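Local coordinates for SusD homolog (Bacteroides thetaiotaomicron, PDB 3SGH), which probably binds glycans at the outer membrane as a SusD-like lipoprotein of a polysaccharide uptake system, at residues 261-264 and 265-269. Numbering follows the deposited sequence.
Sequences GYND and PRRPA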
loop_
_atom_site.group_PDB
_atom_site.type_symbol
_atom_site.label_atom_id
_atom_site.label_comp_id
_atom_site.label_asym_id
_atom_site.label_seq_id
_atom_site.Cartn_x
_atom_site.Cartn_y
_atom_site.Cartn_z
ATOM N N GLY A 261 10.118 19.044 7.404
ATOM C CA GLY A 261 11.129 19.734 6.589
ATOM C C GLY A 261 10.474 20.597 5.536
ATOM O O GLY A 261 10.945 21.700 5.251
ATOM N N TYR A 262 9.361 20.098 4.967
ATOM C CA TYR A 262 8.589 20.815 3.937
ATOM C C TYR A 262 7.550 21.811 4.455
ATOM O O TYR A 262 6.837 22.429 3.639
ATOM C CB TYR A 262 7.831 19.802 3.079
ATOM C CG TYR A 262 8.657 18.908 2.166
ATOM C CD1 TYR A 262 9.889 19.331 1.651
ATOM C CD2 TYR A 262 8.175 17.663 1.752
ATOM C CE1 TYR A 262 10.609 18.519 0.794
ATOM C CE2 TYR A 262 8.869 16.866 0.885
ATOM C CZ TYR A 262 10.078 17.295 0.395
ATOM O OH TYR A 262 10.737 16.480 -0.479
ATOM N N ASN A 263 7.482 22.001 5.775
ATOM C CA ASN A 263 6.411 22.782 6.432
ATOM C C ASN A 263 5.071 22.446 5.815
ATOM O O ASN A 263 4.272 23.314 5.521
ATOM C CB ASN A 263 6.712 24.290 6.346
ATOM C CG ASN A 263 7.984 24.649 7.076
ATOM O OD1 ASN A 263 8.194 24.183 8.188
ATOM N ND2 ASN A 263 8.828 25.460 6.455
ATOM N N ASP A 264 4.835 21.142 5.647
ATOM C CA ASP A 264 3.748 20.645 4.797
ATOM C C ASP A 264 2.400 20.936 5.426
ATOM O O ASP A 264 2.123 20.478 6.543
ATOM C CB ASP A 264 3.926 19.133 4.554
ATOM C CG ASP A 264 3.139 18.614 3.372
ATOM O OD1 ASP A 264 1.893 18.849 3.285
ATOM O OD2 ASP A 264 3.745 17.930 2.509
ATOM N N PRO A 265 1.546 21.656 4.705
ATOM C CA PRO A 265 0.260 22.013 5.293
ATOM C C PRO A 265 -0.698 20.861 5.481
ATOM O O PRO A 265 -1.730 21.029 6.123
ATOM C CB PRO A 265 -0.336 23.027 4.312
ATOM C CG PRO A 265 0.551 23.126 3.181
ATOM C CD PRO A 265 1.776 22.297 3.395
ATOM N N ARG A 266 -0.377 19.701 4.918
ATOM C CA ARG A 266 -1.186 18.519 5.205
ATOM C C ARG A 266 -0.960 17.937 6.588
ATOM O O ARG A 266 -1.725 17.068 6.987
ATOM C CB ARG A 266 -0.944 17.460 4.134
ATOM C CG ARG A 266 -1.558 17.878 2.801
ATOM C CD ARG A 266 -1.048 16.939 1.677
ATOM N NE ARG A 266 0.350 17.227 1.425
ATOM C CZ ARG A 266 1.005 16.838 0.333
ATOM N NH1 ARG A 266 0.406 16.073 -0.600
ATOM N NH2 ARG A 266 2.259 17.211 0.181
ATOM N N ARG A 267 0.084 18.364 7.312
ATOM C CA ARG A 267 0.358 17.809 8.633
ATOM C C ARG A 267 -0.869 17.730 9.568
ATOM O O ARG A 267 -1.149 16.644 10.091
ATOM C CB ARG A 267 1.546 18.494 9.300
ATOM C CG ARG A 267 2.922 18.103 8.664
ATOM C CD ARG A 267 4.058 18.937 9.260
ATOM N NE ARG A 267 3.854 20.347 8.955
ATOM C CZ ARG A 267 4.568 21.336 9.455
ATOM N NH1 ARG A 267 5.543 21.080 10.334
ATOM N NH2 ARG A 267 4.290 22.589 9.121
ATOM N N PRO A 268 -1.612 18.846 9.763
ATOM C CA PRO A 268 -2.775 18.786 10.651
ATOM C C PRO A 268 -3.915 17.909 10.163
ATOM O O PRO A 268 -4.774 17.509 10.986
ATOM C CB PRO A 268 -3.238 20.247 10.764
ATOM C CG PRO A 268 -2.640 20.945 9.605
ATOM C CD PRO A 268 -1.307 20.227 9.378
ATOM N N ALA A 269 -3.921 17.579 8.860
ATOM C CA ALA A 269 -4.922 16.654 8.310
ATOM C C ALA A 269 -4.496 15.172 8.464
ATOM O O ALA A 269 -5.317 14.255 8.343
ATOM C CB ALA A 269 -5.170 16.989 6.893
#
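Asp264 and Arg267 close a type I beta turn, Arg267 N donating to Asp264 O at 3.0 Å, just after Asn263, with positive phi, has ended the preceding helix in a Schellman motif. The same carbonyl oxygen takes a second bond, from Arg267 NE (3.0 Å to Asp264 O); the two donors approach from opposite faces of the carbonyl plane. A bend at chi3 carries NE of Arg267 to this oxygen; one face of the guanidinium then lies over Asn263 CA, near its rim on the NH2 side, while NH1 bonds Asn260 OD1.

The Asp264 CG lies anti to the backbone N (chi1 -162°), which turns the carboxylate toward Arg266, and the group works as a cap: OD1 accepts from Arg266 N at 2.9 Å through its anti lone pair. Through its syn lone pair, OD1 also receives Arg266 NE at 2.9 Å in a nearly straight bond (174°), while Arg266 NH2 reaches Asp264 OD2 at 2.9 Å. Together these two bonds of a side-on salt bridge hold the Arg266 guanidinium against turning, with the carboxylate and guanidinium planes 29° apart. Replacing Asp264 with alanine removes the carboxylate and is likely to leave Arg266 N without this acceptor and the Arg266 guanidinium without the charge that pairs with it here.

Arg266 is held from beyond the turn as well, NH1 by Ser351 OG and NH2 by Gln413 OE1, and Tyr363 OH adds a weak bond to Asp264 OD2. The turn thus links helix 253-261, whose Met259 touches Asp264 and both arginines, to the short helix 267-270, with the Arg266 side chain resting against helices 360-364 and 403-417.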